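Local coordinates for uncharacterized protein (Bacteroides fragilis, PDB 3EUR), which is of unknown function but has a C-terminal domain of thioredoxin-like fold, which is often, though not always, associated with thiol-disulfide redox chemistry, at residues E51-S56 with A131-V136; L117-K122 with E137-E142. All coordinates share one frame; numbering follows the deposited sequence. Where two conformers were deposited one is given.

Contact 1: E51-S56 with A131-V136; sequences EGLKAS and ATLQKV
Leu133, in the first turn of the C-terminal helix 133-141, meets Gly52 and Leu53 near the end of helix 44-55, a helix-helix contact on one face of the central sheet of a thioredoxin-like fold. Van der Waals contact is made by both branches of Leu133. Gly52 has no side chain, and CD2 of Leu133 rests directly on its carbonyl group, 3.3 Å from Gly52 C and 3.5 Å from Gly52 O. CD1 of Leu133 turns instead to the methyl CD2 of Leu53, 3.6 Å away, an apolar pair in which the two leucine side chains cross obliquely. With CG anti to the backbone N (chi1 -175°), Leu133 extends from its helix toward the other one. Leu53 is the more deeply buried of the pair and also packs on Leu35 and Phe37 of strand 33-38, while Ile59 of helix 57-64 touches both leucines.

Two side-chain hydrogen bonds nearby join neither segment to the other; they cap helix ends. Ser56 leaves helical geometry after helix 44-55 and is the N-cap of helix 57-64, its OG bonding to Ile59 N. Thr132 is the N-cap of helix 133-141: Lys135 N donates to Thr132 OG1 over 3.1 Å, with an angle of 153° at the hydrogen.

Contact 2: L117-K122 with E137-E142; sequences LYLLDK and EQYLAE
Leu119 on strand 116-120 touches the C-terminal helix 133-141 through a single methyl, CD2, which meets two consecutive residues of that helix. The nearer is Tyr139: its ring carbon CD2 is 3.5 Å from the CD2 methyl of Leu119, and its CE2 is 3.8 Å from the same methyl. These two distances place the methyl near the CD2-CE2 bond of the ring, which it approaches obliquely. The other partner is Leu140, whose CD2 stands 4.1 Å from Leu119 CD2, so the methyl bridges an aromatic and an aliphatic side chain.

The torsions are consistent with this meeting: CG of Tyr139 lies anti to the backbone N (chi1 -176°), setting the ring beside Leu119, whereas Leu140 has CG anti to its carbonyl carbon (chi1 -68°) and brings its CD2 in from the neighbouring position on the helix.

In the next shell, Leu119 is fixed by backbone hydrogen bonds to Leu127 and Leu128 in the antiparallel edge strand 126-131, and both also touch the Tyr139 side chain. Leu140 continues the apolar layer to Tyr33 of strand 33-38 and to Val58 and Phe62 of helix 57-64. Across the two segments the contact is made by carbon atoms alone, which implies that the helix is held to the sheet here by dispersion and hydrophobic burial rather than by directed polar bonds.

In the fold
Both contacts use helix 133-141 but attach it to different elements: contact 1 joins its first turn to helix 44-55, and contact 2 joins its last turn to strand 116-120. Their centres lie 10 Å apart. Contact 2 is the more buried, with Leu119 and Leu140 both buried, whereas in contact 1 Leu53 alone of the three touching residues is. Methyls carry both, against a glycine backbone and a leucine in one, an aromatic ring met obliquely and a leucine in the other. Polar links tie the two together: Ser56 OG to Glu137 OE2 at 2.7 Å, and Ala131 N to Leu117 O at 3.0 Å, between adjacent strands. Leu117 CD1 also packs near Val136 CG2.

Contact 1: E51-S56 with A131-V136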
loop_
_atom_site.group_PDB
_atom_site.type_symbol
_atom_site.label_atom_id
_atom_site.label_comp_id
_atom_site.label_asym_id
_atom_site.label_seq_id
_atom_site.Cartn_x
_atom_site.Cartn_y
_atom_site.Cartn_z
ATOM N N GLU A 51 9.081 -7.144 -6.040
ATOM C CA GLU A 51 9.367 -8.475 -6.482
ATOM C C GLU A 51 8.914 -9.509 -5.466
ATOM O O GLU A 51 8.357 -10.569 -5.806
ATOM C CB GLU A 51 10.880 -8.597 -6.712
ATOM C CG GLU A 51 11.291 -8.118 -8.084
ATOM C CD GLU A 51 10.889 -9.157 -9.113
ATOM O OE1 GLU A 51 11.461 -10.252 -9.068
ATOM O OE2 GLU A 51 9.948 -8.919 -9.903
ATOM N N GLY A 52 9.123 -9.207 -4.194
ATOM C CA GLY A 52 8.705 -10.079 -3.126
ATOM C C GLY A 52 7.217 -10.287 -3.058
ATOM O O GLY A 52 6.734 -11.415 -2.818
ATOM N N LEU A 53 6.471 -9.193 -3.227
ATOM C CA LEU A 53 5.009 -9.289 -3.224
ATOM C C LEU A 53 4.509 -10.114 -4.399
ATOM O O LEU A 53 3.611 -10.950 -4.240
ATOM C CB LEU A 53 4.412 -7.871 -3.300
ATOM C CG LEU A 53 4.461 -7.036 -2.025
ATOM C CD1 LEU A 53 4.257 -5.557 -2.381
ATOM C CD2 LEU A 53 3.435 -7.530 -0.999
ATOM N N LYS A 54 5.132 -9.931 -5.562
ATOM C CA LYS A 54 4.748 -10.725 -6.752
ATOM C C LYS A 54 5.041 -12.221 -6.541
ATOM O O LYS A 54 4.300 -13.081 -7.023
ATOM C CB LYS A 54 5.497 -10.235 -7.981
ATOM C CG LYS A 54 5.084 -8.920 -8.458
ATOM C CD LYS A 54 5.994 -8.470 -9.657
ATOM C CE LYS A 54 5.539 -7.217 -10.307
ATOM N NZ LYS A 54 6.412 -6.850 -11.420
ATOM N N ALA A 55 6.123 -12.542 -5.835
ATOM C CA ALA A 55 6.605 -13.934 -5.718
ATOM C C ALA A 55 5.921 -14.688 -4.594
ATOM O O ALA A 55 5.858 -15.915 -4.613
ATOM C CB ALA A 55 8.115 -13.986 -5.452
ATOM N N SER A 56 5.380 -13.997 -3.604
ATOM C CA SER A 56 4.948 -14.626 -2.354
ATOM C C SER A 56 3.813 -15.634 -2.571
ATOM O O SER A 56 2.714 -15.253 -2.978
ATOM C CB SER A 56 4.411 -13.565 -1.406
ATOM O OG SER A 56 3.788 -14.144 -0.300
ATOM N N ALA A 131 4.885 -3.570 8.825
ATOM C CA ALA A 131 5.287 -4.962 8.828
ATOM C C ALA A 131 6.232 -5.263 7.698
ATOM O O ALA A 131 6.102 -4.720 6.611
ATOM C CB ALA A 131 4.025 -5.843 8.742
ATOM N N THR A 132 7.153 -6.190 7.932
ATOM C CA THR A 132 7.857 -6.779 6.850
ATOM C C THR A 132 6.954 -7.675 6.009
ATOM O O THR A 132 5.911 -8.144 6.485
ATOM C CB THR A 132 9.027 -7.637 7.366
ATOM O OG1 THR A 132 8.483 -8.695 8.120
ATOM C CG2 THR A 132 10.032 -6.806 8.212
ATOM N N LEU A 133 7.362 -7.960 4.777
ATOM C CA LEU A 133 6.617 -8.888 3.967
ATOM C C LEU A 133 6.484 -10.225 4.664
ATOM O O LEU A 133 5.405 -10.845 4.679
ATOM C CB LEU A 133 7.263 -9.039 2.597
ATOM C CG LEU A 133 6.469 -9.923 1.623
ATOM C CD1 LEU A 133 5.013 -9.514 1.500
ATOM C CD2 LEU A 133 7.136 -9.854 0.254
ATOM N N GLN A 134 7.568 -10.722 5.280
ATOM C CA GLN A 134 7.463 -12.020 5.930
ATOM C C GLN A 134 6.496 -12.033 7.110
ATOM O O GLN A 134 5.804 -13.028 7.356
ATOM C CB GLN A 134 8.839 -12.567 6.251
ATOM C CG GLN A 134 9.602 -11.871 7.301
ATOM C CD GLN A 134 10.929 -12.600 7.570
ATOM O OE1 GLN A 134 11.729 -12.603 6.726
ATOM N NE2 GLN A 134 11.101 -13.183 8.737
ATOM N N LYS A 135 6.387 -10.920 7.823
ATOM C CA LYS A 135 5.405 -10.845 8.899
ATOM C C LYS A 135 3.958 -10.869 8.346
ATOM O O LYS A 135 3.094 -11.486 8.907
ATOM C CB LYS A 135 5.644 -9.595 9.726
ATOM C CG LYS A 135 4.692 -9.335 10.809
ATOM C CD LYS A 135 4.724 -10.397 11.862
ATOM C CE LYS A 135 3.926 -9.960 13.107
ATOM N NZ LYS A 135 3.531 -11.170 13.918
ATOM N N VAL A 136 3.729 -10.185 7.225
ATOM C CA VAL A 136 2.412 -10.245 6.586
ATOM C C VAL A 136 2.102 -11.693 6.183
ATOM O O VAL A 136 0.994 -12.180 6.435
ATOM C CB VAL A 136 2.334 -9.299 5.370
ATOM C CG1 VAL A 136 1.022 -9.479 4.598
ATOM C CG2 VAL A 136 2.511 -7.834 5.805
#

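Contact 2: L117-K122 with E137-E142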
loop_
_atom_site.group_PDB
_atom_site.type_symbol
_atom_site.label_atom_id
_atom_site.label_comp_id
_atom_site.label_asym_id
_atom_site.label_seq_id
_atom_site.Cartn_x
_atom_site.Cartn_y
_atom_site.Cartn_z
ATOM N N LEU A 117 4.668 -1.454 4.716
ATOM C CA LEU A 117 3.406 -2.172 4.600
ATOM C C LEU A 117 2.542 -2.030 5.822
ATOM O O LEU A 117 3.016 -2.117 6.947
ATOM C CB LEU A 117 3.682 -3.669 4.380
ATOM C CG LEU A 117 4.440 -4.056 3.134
ATOM C CD1 LEU A 117 4.745 -5.564 3.171
ATOM C CD2 LEU A 117 3.666 -3.724 1.865
ATOM N N TYR A 118 1.250 -1.832 5.587
ATOM C CA TYR A 118 0.213 -1.981 6.607
ATOM C C TYR A 118 -0.787 -3.011 6.121
ATOM O O TYR A 118 -1.190 -2.958 4.971
ATOM C CB TYR A 118 -0.550 -0.664 6.878
ATOM C CG TYR A 118 0.224 0.412 7.545
ATOM C CD1 TYR A 118 -0.069 0.733 8.865
ATOM C CD2 TYR A 118 1.248 1.059 6.923
ATOM C CE1 TYR A 118 0.594 1.713 9.545
ATOM C CE2 TYR A 118 1.990 2.079 7.621
ATOM C CZ TYR A 118 1.646 2.345 8.945
ATOM O OH TYR A 118 2.344 3.326 9.653
ATOM N N LEU A 119 -1.200 -3.921 6.998
ATOM C CA LEU A 119 -2.281 -4.843 6.692
ATOM C C LEU A 119 -3.506 -4.372 7.440
ATOM O O LEU A 119 -3.460 -4.179 8.659
ATOM C CB LEU A 119 -1.922 -6.278 7.068
ATOM C CG LEU A 119 -2.969 -7.333 6.668
ATOM C CD1 LEU A 119 -3.070 -7.517 5.211
ATOM C CD2 LEU A 119 -2.689 -8.666 7.400
ATOM N N LEU A 120 -4.589 -4.144 6.690
ATOM C CA LEU A 120 -5.827 -3.576 7.207
ATOM C C LEU A 120 -6.993 -4.542 6.977
ATOM O O LEU A 120 -7.019 -5.248 5.948
ATOM C CB LEU A 120 -6.145 -2.263 6.480
ATOM C CG LEU A 120 -5.030 -1.252 6.373
ATOM C CD1 LEU A 120 -5.481 -0.018 5.570
ATOM C CD2 LEU A 120 -4.469 -0.829 7.707
ATOM N N ASP A 121 -7.934 -4.598 7.908
ATOM C CA ASP A 121 -9.119 -5.408 7.731
ATOM C C ASP A 121 -10.159 -4.664 6.872
ATOM O O ASP A 121 -9.888 -3.612 6.305
ATOM C CB ASP A 121 -9.677 -5.912 9.084
ATOM C CG ASP A 121 -10.479 -4.891 9.858
ATOM O OD1 ASP A 121 -10.665 -3.723 9.394
ATOM O OD2 ASP A 121 -10.953 -5.287 10.933
ATOM N N LYS A 122 -11.350 -5.254 6.773
ATOM C CA LYS A 122 -12.367 -4.737 5.871
ATOM C C LYS A 122 -12.794 -3.321 6.214
ATOM O O LYS A 122 -13.227 -2.575 5.334
ATOM C CB LYS A 122 -13.588 -5.646 5.784
ATOM C CG LYS A 122 -14.404 -5.757 7.018
ATOM C CD LYS A 122 -15.576 -6.686 6.869
ATOM C CE LYS A 122 -16.451 -6.672 8.092
ATOM N NZ LYS A 122 -17.636 -7.540 7.930
ATOM N N GLU A 137 3.075 -12.390 5.603
ATOM C CA GLU A 137 2.850 -13.771 5.180
ATOM C C GLU A 137 2.528 -14.650 6.376
ATOM O O GLU A 137 1.648 -15.498 6.332
ATOM C CB GLU A 137 4.075 -14.322 4.435
ATOM C CG GLU A 137 4.381 -13.634 3.128
ATOM C CD GLU A 137 5.701 -14.116 2.573
ATOM O OE1 GLU A 137 6.747 -13.881 3.245
ATOM O OE2 GLU A 137 5.720 -14.710 1.468
ATOM N N GLN A 138 3.290 -14.481 7.464
ATOM C CA GLN A 138 3.045 -15.265 8.657
ATOM C C GLN A 138 1.647 -15.033 9.221
ATOM O O GLN A 138 0.953 -15.976 9.600
ATOM C CB GLN A 138 4.116 -14.963 9.702
ATOM C CG GLN A 138 4.130 -15.954 10.816
ATOM C CD GLN A 138 4.975 -15.513 11.983
ATOM O OE1 GLN A 138 6.048 -14.907 11.810
ATOM N NE2 GLN A 138 4.490 -15.813 13.205
ATOM N N TYR A 139 1.238 -13.777 9.271
ATOM C CA TYR A 139 -0.087 -13.433 9.798
ATOM C C TYR A 139 -1.177 -14.095 8.972
ATOM O O TYR A 139 -2.116 -14.681 9.491
ATOM C CB TYR A 139 -0.218 -11.919 9.766
ATOM C CG TYR A 139 -1.501 -11.427 10.372
ATOM C CD1 TYR A 139 -1.554 -11.022 11.687
ATOM C CD2 TYR A 139 -2.670 -11.376 9.651
ATOM C CE1 TYR A 139 -2.724 -10.573 12.275
ATOM C CE2 TYR A 139 -3.857 -10.939 10.232
ATOM C CZ TYR A 139 -3.870 -10.545 11.541
ATOM O OH TYR A 139 -5.021 -10.099 12.159
ATOM N N LEU A 140 -1.056 -13.977 7.646
ATOM C CA LEU A 140 -2.090 -14.499 6.769
ATOM C C LEU A 140 -2.118 -16.031 6.714
ATOM O O LEU A 140 -3.165 -16.627 6.477
ATOM C CB LEU A 140 -1.923 -13.958 5.348
ATOM C CG LEU A 140 -2.188 -12.457 5.168
ATOM C CD1 LEU A 140 -1.719 -12.048 3.776
ATOM C CD2 LEU A 140 -3.674 -12.134 5.500
ATOM N N ALA A 141 -0.981 -16.695 6.890
ATOM C CA ALA A 141 -0.929 -18.160 6.861
ATOM C C ALA A 141 -1.452 -18.788 8.149
ATOM O O ALA A 141 -1.702 -19.972 8.228
ATOM C CB ALA A 141 0.499 -18.576 6.565
ATOM N N GLU A 142 -1.664 -18.012 9.184
ATOM C CA GLU A 142 -2.208 -18.515 10.468
ATOM C C GLU A 142 -3.514 -19.243 10.281
ATOM O O GLU A 142 -4.344 -18.842 9.449
ATOM C CB GLU A 142 -2.436 -17.348 11.440
ATOM C CG GLU A 142 -1.169 -16.739 11.798
ATOM C CD GLU A 142 -1.228 -15.650 12.890
ATOM O OE1 GLU A 142 -2.344 -15.203 13.286
ATOM O OE2 GLU A 142 -0.127 -15.215 13.328
ATOM O OXT GLU A 142 -3.725 -20.264 10.981
#